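Local structure of dihydroxyacetone kinase (Citrobacter freundii, 1UN8) at residues K160-F165 and A173-E178; A179-S184 and E312-A317; L357-V362 and S401-Q406. The protein catalyses the ATP-dependent phosphorylation of dihydroxyacetone to dihydroxyacetone phosphate, working as a homodimer that uses magnesium or calcium ions. One frame throughout, in Å; residues are numbered along the deposited sequence.

Interaction 1: residues K160-F165 and A173-E178; sequences KIAGYF and ATVLRE
Ala162 and Val175 bring the two backbones closest, their CA atoms 5.5 Å apart, where the segments of helices 155-167 and 172-184 run nearly antiparallel at 155° with axes 8.6 Å from each other. Joined by a short turn, the pair forms a helical hairpin within the DhaK part of the kinase, and it illustrates how such a hairpin can close chiefly through side-chain packing. On its inner side, Ala162 CB and Val175 CG1 are 4.2 Å apart, and both residues also rest on Leu105 of strand 104-109, so the hairpin is laid against the sheet. Further round the helix, Ile161 presses its CG2 branch against the backbone carbonyl Glu178 O at 3.6 Å.

The largest burial belongs to Phe165 and Glu178, whose side chains cross at about a right angle. With CG anti to the carbonyl carbon (chi1 -66°) and a second bend at chi2, the Glu178 chain folds across the aromatic ring in a CH-pi contact, CG standing 3.4 Å from the ring centroid. The opposite face of the same ring is covered by Tyr164 of its own helix, and Tyr170 in the connecting turn meets it edge-to-face. Lying between Tyr164 and Glu178, the phenyl group is probably restrained in its rotation from both faces. The acidic end, meanwhile, turns to the neighbouring guanidinium: Arg177 NH2 reaches Glu178 OE2 at 2.7 Å in a salt bridge that arrives from well above the carboxylate plane.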
loop_
_atom_site.group_PDB
_atom_site.type_symbol
_atom_site.label_atom_id
_atom_site.label_comp_id
_atom_site.label_asym_id
_atom_site.label_seq_id
_atom_site.Cartn_x
_atom_site.Cartn_y
_atom_site.Cartn_z
ATOM N N LYS A 160 -6.282 -4.603 20.256
ATOM C CA LYS A 160 -5.148 -4.166 21.058
ATOM C C LYS A 160 -5.447 -4.138 22.551
ATOM O O LYS A 160 -4.676 -4.648 23.364
ATOM C CB LYS A 160 -4.701 -2.772 20.607
ATOM C CG LYS A 160 -3.296 -2.388 21.056
ATOM C CD LYS A 160 -2.272 -3.413 20.561
ATOM C CE LYS A 160 -0.854 -3.010 20.938
ATOM N NZ LYS A 160 -0.644 -2.966 22.414
ATOM N N ILE A 161 -6.561 -3.515 22.911
ATOM C CA ILE A 161 -6.961 -3.419 24.306
ATOM C C ILE A 161 -7.348 -4.787 24.863
ATOM O O ILE A 161 -6.920 -5.164 25.959
ATOM C CB ILE A 161 -8.128 -2.417 24.454
ATOM C CG1 ILE A 161 -7.560 -0.998 24.542
ATOM C CG2 ILE A 161 -8.991 -2.778 25.646
ATOM C CD1 ILE A 161 -7.219 -0.576 25.956
ATOM N N ALA A 162 -8.153 -5.529 24.113
ATOM C CA ALA A 162 -8.558 -6.847 24.554
ATOM C C ALA A 162 -7.317 -7.708 24.791
ATOM O O ALA A 162 -7.209 -8.411 25.800
ATOM C CB ALA A 162 -9.447 -7.491 23.503
ATOM N N GLY A 163 -6.380 -7.643 23.850
ATOM C CA GLY A 163 -5.167 -8.428 23.951
ATOM C C GLY A 163 -4.345 -8.111 25.183
ATOM O O GLY A 163 -3.802 -9.011 25.826
ATOM N N TYR A 164 -4.246 -6.830 25.509
ATOM C CA TYR A 164 -3.486 -6.393 26.669
ATOM C C TYR A 164 -3.929 -7.160 27.912
ATOM O O TYR A 164 -3.123 -7.824 28.563
ATOM C CB TYR A 164 -3.698 -4.901 26.903
ATOM C CG TYR A 164 -2.976 -4.377 28.118
ATOM C CD1 TYR A 164 -1.632 -4.015 28.047
ATOM C CD2 TYR A 164 -3.623 -4.281 29.352
ATOM C CE1 TYR A 164 -0.944 -3.570 29.182
ATOM C CE2 TYR A 164 -2.946 -3.841 30.492
ATOM C CZ TYR A 164 -1.607 -3.486 30.401
ATOM O OH TYR A 164 -0.923 -3.062 31.526
ATOM N N PHE A 165 -5.213 -7.071 28.230
ATOM C CA PHE A 165 -5.758 -7.737 29.397
ATOM C C PHE A 165 -5.725 -9.259 29.323
ATOM O O PHE A 165 -5.376 -9.914 30.301
ATOM C CB PHE A 165 -7.181 -7.234 29.651
ATOM C CG PHE A 165 -7.236 -5.786 30.066
ATOM C CD1 PHE A 165 -6.895 -5.406 31.361
ATOM C CD2 PHE A 165 -7.562 -4.794 29.146
ATOM C CE1 PHE A 165 -6.873 -4.053 31.736
ATOM C CE2 PHE A 165 -7.543 -3.439 29.507
ATOM C CZ PHE A 165 -7.196 -3.070 30.806
ATOM N N ALA A 173 -14.630 -11.800 31.814
ATOM C CA ALA A 173 -15.479 -10.667 32.140
ATOM C C ALA A 173 -14.725 -9.352 32.032
ATOM O O ALA A 173 -15.263 -8.356 31.551
ATOM C CB ALA A 173 -16.046 -10.830 33.547
ATOM N N THR A 174 -13.479 -9.352 32.491
ATOM C CA THR A 174 -12.656 -8.146 32.457
ATOM C C THR A 174 -12.229 -7.815 31.028
ATOM O O THR A 174 -12.232 -6.653 30.615
ATOM C CB THR A 174 -11.413 -8.318 33.352
ATOM O OG1 THR A 174 -11.848 -8.593 34.690
ATOM C CG2 THR A 174 -10.558 -7.044 33.357
ATOM N N VAL A 175 -11.859 -8.843 30.279
ATOM C CA VAL A 175 -11.456 -8.656 28.899
ATOM C C VAL A 175 -12.613 -7.965 28.177
ATOM O O VAL A 175 -12.444 -6.903 27.574
ATOM C CB VAL A 175 -11.153 -10.011 28.230
ATOM C CG1 VAL A 175 -10.735 -9.796 26.783
ATOM C CG2 VAL A 175 -10.052 -10.734 28.996
ATOM N N LEU A 176 -13.793 -8.568 28.261
ATOM C CA LEU A 176 -14.983 -8.026 27.625
ATOM C C LEU A 176 -15.251 -6.595 28.067
ATOM O O LEU A 176 -15.466 -5.713 27.243
ATOM C CB LEU A 176 -16.191 -8.907 27.952
ATOM C CG LEU A 176 -17.594 -8.413 27.586
ATOM C CD1 LEU A 176 -17.705 -8.217 26.087
ATOM C CD2 LEU A 176 -18.626 -9.436 28.059
ATOM N N ARG A 177 -15.231 -6.367 29.372
ATOM C CA ARG A 177 -15.493 -5.048 29.927
ATOM C C ARG A 177 -14.610 -3.995 29.274
ATOM O O ARG A 177 -15.096 -3.003 28.743
ATOM C CB ARG A 177 -15.243 -5.048 31.440
ATOM C CG ARG A 177 -15.828 -3.842 32.176
ATOM C CD ARG A 177 -15.114 -3.540 33.509
ATOM N NE ARG A 177 -14.002 -2.587 33.360
ATOM C CZ ARG A 177 -14.122 -1.327 32.919
ATOM N NH1 ARG A 177 -15.312 -0.839 32.572
ATOM N NH2 ARG A 177 -13.049 -0.542 32.823
ATOM N N GLU A 178 -13.306 -4.225 29.333
ATOM C CA GLU A 178 -12.325 -3.305 28.774
ATOM C C GLU A 178 -12.449 -3.169 27.257
ATOM O O GLU A 178 -12.341 -2.069 26.711
ATOM C CB GLU A 178 -10.911 -3.778 29.135
ATOM C CG GLU A 178 -10.572 -3.718 30.626
ATOM C CD GLU A 178 -10.603 -2.304 31.178
ATOM O OE1 GLU A 178 -10.276 -1.353 30.433
ATOM O OE2 GLU A 178 -10.941 -2.143 32.367
#

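Interaction 2: residues A179-S184 and E312-A317; sequences AQYAAS and ESIEKA
Ala182 and Ile314 form the tight half of this contact. The two residues have the nearest CA atoms across it, 6.7 Å apart, and Ile314 CD1 lies 3.6 Å from Ala182 CB and equally near Ala182 CA. The small alanine lets the isoleucine tip come right up to the helix backbone. The CG1 branch of Ile314 stands anti to the carbonyl carbon (chi1 -70°), and the turn at chi2 then sets CD1 toward helix 172-184. Both residues are buried, and Ile314 also packs on Ile161 of helix 155-167, so this methyl belongs to an apolar layer shared by three helices.

Toward solvent the fit changes character. Tyr181, with its ring swung anti to the backbone nitrogen (chi1 -173°), reaches beyond the alanine to the chain just ahead of helix 314-319. Its CE2 passes Ile314 CG1 at 4.3 Å, a looser touch than that of the alanine. At the far end the hydroxyl atom Tyr181 OH sits 3.2 Å from Glu312 CG, a meeting with the aliphatic part of the acid. The side chains of Tyr181 and Glu312 cross at about a right angle, and the ring and carboxylate planes are 84° apart. Glu312 itself is exposed. On the solvent-facing flank of helix 172-184, Gln180 NE2 donates to Ser184 OG at 3.0 Å, linking exposed side chains one turn apart.

The whole is a worked example of helix packing on an alpha/beta fold: helix 172-184 leads directly into strand 186-192, helix 314-319 follows strand 301-309, and these strands are antiparallel neighbours in one mixed sheet. Helix 172-184 also lies against strand 132-137 of the other mixed sheet, so the contact joins helices at the junction of the two sheets of this alpha/beta region.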
loop_
_atom_site.group_PDB
_atom_site.type_symbol
_atom_site.label_atom_id
_atom_site.label_comp_id
_atom_site.label_asym_id
_atom_site.label_seq_id
_atom_site.Cartn_x
_atom_site.Cartn_y
_atom_site.Cartn_z
ATOM N N ALA A 179 -12.665 -4.300 26.592
ATOM C CA ALA A 179 -12.814 -4.339 25.147
ATOM C C ALA A 179 -13.997 -3.469 24.738
ATOM O O ALA A 179 -13.923 -2.699 23.772
ATOM C CB ALA A 179 -13.036 -5.765 24.691
ATOM N N GLN A 180 -15.096 -3.597 25.470
ATOM C CA GLN A 180 -16.280 -2.813 25.174
ATOM C C GLN A 180 -15.977 -1.339 25.443
ATOM O O GLN A 180 -16.389 -0.457 24.693
ATOM C CB GLN A 180 -17.453 -3.295 26.035
ATOM C CG GLN A 180 -18.699 -2.399 25.978
ATOM C CD GLN A 180 -19.373 -2.350 24.598
ATOM O OE1 GLN A 180 -20.017 -3.313 24.170
ATOM N NE2 GLN A 180 -19.226 -1.223 23.908
ATOM N N TYR A 181 -15.236 -1.077 26.510
ATOM C CA TYR A 181 -14.883 0.292 26.872
ATOM C C TYR A 181 -14.079 0.930 25.738
ATOM O O TYR A 181 -14.290 2.094 25.392
ATOM C CB TYR A 181 -14.071 0.307 28.174
ATOM C CG TYR A 181 -13.793 1.696 28.711
ATOM C CD1 TYR A 181 -14.836 2.551 29.075
ATOM C CD2 TYR A 181 -12.486 2.160 28.855
ATOM C CE1 TYR A 181 -14.588 3.838 29.567
ATOM C CE2 TYR A 181 -12.222 3.442 29.345
ATOM C CZ TYR A 181 -13.275 4.273 29.701
ATOM O OH TYR A 181 -13.005 5.530 30.203
ATOM N N ALA A 182 -13.152 0.172 25.164
ATOM C CA ALA A 182 -12.348 0.690 24.064
ATOM C C ALA A 182 -13.260 0.975 22.869
ATOM O O ALA A 182 -13.224 2.056 22.285
ATOM C CB ALA A 182 -11.268 -0.316 23.674
ATOM N N ALA A 183 -14.080 -0.003 22.516
ATOM C CA ALA A 183 -14.996 0.154 21.403
ATOM C C ALA A 183 -15.765 1.467 21.546
ATOM O O ALA A 183 -15.728 2.316 20.657
ATOM C CB ALA A 183 -15.966 -1.027 21.351
ATOM N N SER A 184 -16.443 1.636 22.675
ATOM C CA SER A 184 -17.236 2.838 22.935
ATOM C C SER A 184 -16.461 4.144 22.791
ATOM O O SER A 184 -17.051 5.213 22.666
ATOM C CB SER A 184 -17.845 2.768 24.335
ATOM O OG SER A 184 -18.766 1.698 24.426
ATOM N N GLU A 312 -8.435 6.297 31.043
ATOM C CA GLU A 312 -8.127 5.097 31.802
ATOM C C GLU A 312 -6.980 4.269 31.229
ATOM O O GLU A 312 -5.920 4.786 30.868
ATOM C CB GLU A 312 -9.381 4.215 31.897
ATOM C CG GLU A 312 -10.663 4.945 32.327
ATOM C CD GLU A 312 -10.629 5.439 33.772
ATOM O OE1 GLU A 312 -10.421 4.608 34.690
ATOM O OE2 GLU A 312 -10.817 6.660 33.993
ATOM N N SER A 313 -7.228 2.969 31.142
ATOM C CA SER A 313 -6.256 2.005 30.661
ATOM C C SER A 313 -5.996 2.005 29.155
ATOM O O SER A 313 -5.048 1.371 28.695
ATOM C CB SER A 313 -6.699 0.606 31.092
ATOM O OG SER A 313 -6.799 0.512 32.501
ATOM N N ILE A 314 -6.826 2.699 28.385
ATOM C CA ILE A 314 -6.662 2.714 26.936
ATOM C C ILE A 314 -5.224 2.990 26.495
ATOM O O ILE A 314 -4.595 2.143 25.864
ATOM C CB ILE A 314 -7.621 3.758 26.256
ATOM C CG1 ILE A 314 -9.076 3.289 26.360
ATOM C CG2 ILE A 314 -7.248 3.946 24.791
ATOM C CD1 ILE A 314 -9.352 1.987 25.656
ATOM N N GLU A 315 -4.705 4.167 26.832
ATOM C CA GLU A 315 -3.354 4.539 26.419
ATOM C C GLU A 315 -2.278 3.544 26.839
ATOM O O GLU A 315 -1.380 3.228 26.062
ATOM C CB GLU A 315 -3.003 5.928 26.948
ATOM C CG GLU A 315 -1.732 6.483 26.344
ATOM C CD GLU A 315 -1.332 7.807 26.949
ATOM O OE1 GLU A 315 -0.488 8.517 26.361
ATOM O OE2 GLU A 315 -1.857 8.134 28.025
ATOM N N LYS A 316 -2.364 3.061 28.071
ATOM C CA LYS A 316 -1.396 2.097 28.579
ATOM C C LYS A 316 -1.392 0.881 27.666
ATOM O O LYS A 316 -0.338 0.413 27.240
ATOM C CB LYS A 316 -1.769 1.678 30.006
ATOM C CG LYS A 316 -0.845 0.641 30.630
ATOM C CD LYS A 316 -1.407 0.109 31.951
ATOM C CE LYS A 316 -1.550 1.214 32.998
ATOM N NZ LYS A 316 -1.982 0.711 34.339
ATOM N N ALA A 317 -2.587 0.390 27.355
ATOM C CA ALA A 317 -2.757 -0.781 26.504
ATOM C C ALA A 317 -2.335 -0.580 25.044
ATOM O O ALA A 317 -1.858 -1.513 24.394
ATOM C CB ALA A 317 -4.204 -1.252 26.568
#

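Interaction 3: residues L357-V362 and S401-Q406; sequences LVAGIV and SLLHRQ. With MYY ((2R)-3-(phosphonooxy)-2-(tetradecanoyloxy)propyl palmitate), chain C.
Ala359 and Val362 meet Leu403 through methyl groups, and the nearby flat group, the Arg405 guanidinium, serves its own helix end instead. Its edge is turned to Ser401: NE and NH2 both donate to Ser401 OG, at 3.0 and 3.1 Å, with the oxygen in the guanidinium plane. This side-on grip ties the residue after the last helical turn back to that turn, while Gln406, at positive phi, is the C-prime residue of the terminating Schellman motif.

Across the contact, Leu403 spreads its two methyls over the flank of helix 356-371: CD1 lies 4.2 Å from Ala359 CB, and CD2 4.0 Å from Val362 CG1, the Val362 and Leu403 side chains lying alongside each other and running opposite ways. Val362 shows how one branched residue can face two ways: CG1, anti to the backbone nitrogen (chi1 171°), meets the leucine, whereas CG2 points to the lipid and lies 4.1 Å from C29 of its palmitoyl chain. Ile361 CG2 adds a contact with C27 at 3.8 Å; it and Leu357, whose CD1 lies 3.8 Å from the phosphate oxygen O3, line the lipid pocket.

Helix 356-371 therefore stands between the phospholipid of the eight-helix barrel and the end of helix 388-404. His404 NE2 is hydrogen-bonded to Glu363 OE1 of helix 356-371, Leu408 and Leu410 in the following loop cover Leu403 and Ala359, and helix 413-427 packs against Val358 and Leu402.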
loop_
_atom_site.group_PDB
_atom_site.type_symbol
_atom_site.label_atom_id
_atom_site.label_comp_id
_atom_site.label_asym_id
_atom_site.label_seq_id
_atom_site.Cartn_x
_atom_site.Cartn_y
_atom_site.Cartn_z
ATOM N N LEU A 357 45.301 36.512 -27.791
ATOM C CA LEU A 357 45.222 35.169 -28.358
ATOM C C LEU A 357 43.906 34.503 -27.972
ATOM O O LEU A 357 43.080 34.190 -28.830
ATOM C CB LEU A 357 46.376 34.310 -27.854
ATOM C CG LEU A 357 46.807 33.119 -28.722
ATOM C CD1 LEU A 357 47.704 32.206 -27.897
ATOM C CD2 LEU A 357 45.606 32.345 -29.218
ATOM N N VAL A 358 43.726 34.284 -26.673
ATOM C CA VAL A 358 42.521 33.666 -26.152
ATOM C C VAL A 358 41.275 34.380 -26.647
ATOM O O VAL A 358 40.335 33.735 -27.111
ATOM C CB VAL A 358 42.539 33.668 -24.618
ATOM C CG1 VAL A 358 41.211 33.183 -24.072
ATOM C CG2 VAL A 358 43.671 32.786 -24.127
ATOM N N ALA A 359 41.267 35.707 -26.556
ATOM C CA ALA A 359 40.123 36.501 -27.009
ATOM C C ALA A 359 39.773 36.207 -28.466
ATOM O O ALA A 359 38.594 36.178 -28.844
ATOM C CB ALA A 359 40.415 37.989 -26.836
ATOM N N GLY A 360 40.804 35.991 -29.280
ATOM C CA GLY A 360 40.593 35.692 -30.685
ATOM C C GLY A 360 39.909 34.349 -30.858
ATOM O O GLY A 360 39.078 34.169 -31.755
ATOM N N ILE A 361 40.269 33.398 -30.001
ATOM C CA ILE A 361 39.681 32.069 -30.046
ATOM C C ILE A 361 38.216 32.161 -29.613
ATOM O O ILE A 361 37.302 31.735 -30.327
ATOM C CB ILE A 361 40.432 31.098 -29.108
ATOM C CG1 ILE A 361 41.878 30.952 -29.573
ATOM C CG2 ILE A 361 39.743 29.756 -29.088
ATOM C CD1 ILE A 361 41.998 30.553 -31.023
ATOM N N VAL A 362 38.007 32.728 -28.432
ATOM C CA VAL A 362 36.678 32.896 -27.884
ATOM C C VAL A 362 35.776 33.597 -28.894
ATOM O O VAL A 362 34.642 33.178 -29.110
ATOM C CB VAL A 362 36.737 33.704 -26.564
ATOM C CG1 VAL A 362 35.344 34.068 -26.104
ATOM C CG2 VAL A 362 37.440 32.882 -25.489
ATOM N N SER A 401 28.938 38.076 -25.440
ATOM C CA SER A 401 28.555 39.300 -24.757
ATOM C C SER A 401 29.616 39.598 -23.701
ATOM O O SER A 401 30.269 40.640 -23.740
ATOM C CB SER A 401 27.189 39.123 -24.093
ATOM O OG SER A 401 26.797 40.312 -23.431
ATOM N N LEU A 402 29.795 38.676 -22.764
ATOM C CA LEU A 402 30.797 38.854 -21.720
ATOM C C LEU A 402 32.125 39.252 -22.340
ATOM O O LEU A 402 32.821 40.121 -21.827
ATOM C CB LEU A 402 30.965 37.568 -20.919
ATOM C CG LEU A 402 29.794 37.272 -19.979
ATOM C CD1 LEU A 402 29.924 35.876 -19.379
ATOM C CD2 LEU A 402 29.756 38.338 -18.892
ATOM N N LEU A 403 32.483 38.618 -23.450
ATOM C CA LEU A 403 33.732 38.955 -24.118
ATOM C C LEU A 403 33.700 40.411 -24.567
ATOM O O LEU A 403 34.618 41.180 -24.274
ATOM C CB LEU A 403 33.952 38.076 -25.348
ATOM C CG LEU A 403 35.177 38.486 -26.182
ATOM C CD1 LEU A 403 36.444 38.098 -25.425
ATOM C CD2 LEU A 403 35.146 37.820 -27.560
ATOM N N HIS A 404 32.639 40.780 -25.284
ATOM C CA HIS A 404 32.479 42.136 -25.798
ATOM C C HIS A 404 32.383 43.216 -24.716
ATOM O O HIS A 404 32.628 44.393 -24.983
ATOM C CB HIS A 404 31.248 42.207 -26.709
ATOM C CG HIS A 404 31.384 41.414 -27.973
ATOM N ND1 HIS A 404 30.295 40.904 -28.652
ATOM C CD2 HIS A 404 32.480 41.013 -28.663
ATOM C CE1 HIS A 404 30.715 40.221 -29.703
ATOM N NE2 HIS A 404 32.035 40.271 -29.733
ATOM N N ARG A 405 32.022 42.819 -23.501
ATOM C CA ARG A 405 31.912 43.755 -22.384
ATOM C C ARG A 405 33.177 43.700 -21.528
ATOM O O ARG A 405 33.167 44.105 -20.369
ATOM C CB ARG A 405 30.702 43.402 -21.508
ATOM C CG ARG A 405 29.343 43.746 -22.092
ATOM C CD ARG A 405 28.254 43.449 -21.078
ATOM N NE ARG A 405 27.780 42.071 -21.166
ATOM C CZ ARG A 405 27.346 41.356 -20.131
ATOM N NH1 ARG A 405 27.334 41.884 -18.912
ATOM N NH2 ARG A 405 26.906 40.114 -20.320
ATOM N N GLN A 406 34.266 43.203 -22.111
ATOM C CA GLN A 406 35.543 43.063 -21.407
ATOM C C GLN A 406 35.356 42.465 -20.018
ATOM O O GLN A 406 36.040 42.846 -19.073
ATOM C CB GLN A 406 36.253 44.412 -21.277
ATOM C CG GLN A 406 36.676 45.030 -22.596
ATOM C CD GLN A 406 35.538 45.756 -23.285
ATOM O OE1 GLN A 406 35.069 46.793 -22.807
ATOM N NE2 GLN A 406 35.079 45.212 -24.414
HETATM C C38 MYY C . 27.776 25.911 -26.589
HETATM C C37 MYY C . 28.505 27.251 -26.462
HETATM C C36 MYY C . 29.957 27.052 -26.019
HETATM C C35 MYY C . 30.703 28.386 -25.924
HETATM C C34 MYY C . 32.188 28.169 -25.613
HETATM C C33 MYY C . 32.981 29.475 -25.520
HETATM C C32 MYY C . 34.451 29.215 -25.172
HETATM C C31 MYY C . 35.199 28.518 -26.310
HETATM C C30 MYY C . 36.520 27.867 -25.881
HETATM C C29 MYY C . 37.684 28.831 -25.626
HETATM C C28 MYY C . 39.003 28.052 -25.598
HETATM C C27 MYY C . 40.241 28.931 -25.395
HETATM C C26 MYY C . 41.541 28.182 -25.709
HETATM C C25 MYY C . 42.766 29.076 -25.482
HETATM C C24 MYY C . 43.903 28.824 -26.474
HETATM C C23 MYY C . 45.026 27.896 -25.987
HETATM O O10 MYY C . 44.817 27.047 -25.119
HETATM O O8 MYY C . 46.265 28.047 -26.526
HETATM C C6 MYY C . 47.208 27.067 -26.051
HETATM C C5 MYY C . 47.281 25.895 -27.023
HETATM C C4 MYY C . 48.709 25.713 -27.565
HETATM O O6 MYY C . 49.329 26.942 -27.980
HETATM P P MYY C . 48.997 27.683 -29.379
HETATM O O4 MYY C . 47.391 27.822 -29.469
HETATM O O3 MYY C . 49.574 29.178 -29.189
HETATM O O5 MYY C . 49.585 27.024 -30.569
HETATM O O7 MYY C . 46.265 26.030 -28.036
HETATM C C7 MYY C . 45.929 24.830 -28.589
HETATM O O9 MYY C . 46.496 23.792 -28.252
HETATM C C8 MYY C . 44.844 24.812 -29.671
HETATM C C9 MYY C . 43.665 23.938 -29.239
HETATM C C10 MYY C . 42.339 24.702 -29.303
HETATM C C11 MYY C . 41.151 23.832 -28.888
HETATM C C12 MYY C . 39.856 24.648 -28.889
HETATM C C13 MYY C . 38.660 23.830 -28.397
HETATM C C14 MYY C . 37.494 24.784 -28.132
HETATM C C15 MYY C . 36.295 24.099 -27.473
HETATM C C16 MYY C . 35.364 23.439 -28.490
HETATM C C17 MYY C . 33.996 23.202 -27.846
HETATM C C18 MYY C . 32.913 23.020 -28.910
HETATM C C19 MYY C . 31.512 23.075 -28.296
HETATM C C20 MYY C . 30.432 23.084 -29.381
#

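How the interactions relate
From the N terminus, interaction 1 comes first and closes the short turn between helices 155-167 and 172-184. Interaction 2 opens on the very next residue, using the second half of helix 172-184, and closes a far longer excursion of 127 residues. The two neither nest nor cross, yet they touch in space: Lys160 NZ lies 2.7 Å from Ala317 O, a probable hydrogen bond; this joins helices 155-167 and 314-319, and with the two contacts on helix 172-184 it makes a three-helix cluster. Interaction 3 follows in series, closing a mostly helical 38-residue span of the DhaL barrel. Its centre is about 83 Å from that of interaction 1, on the other side of the chain's centre.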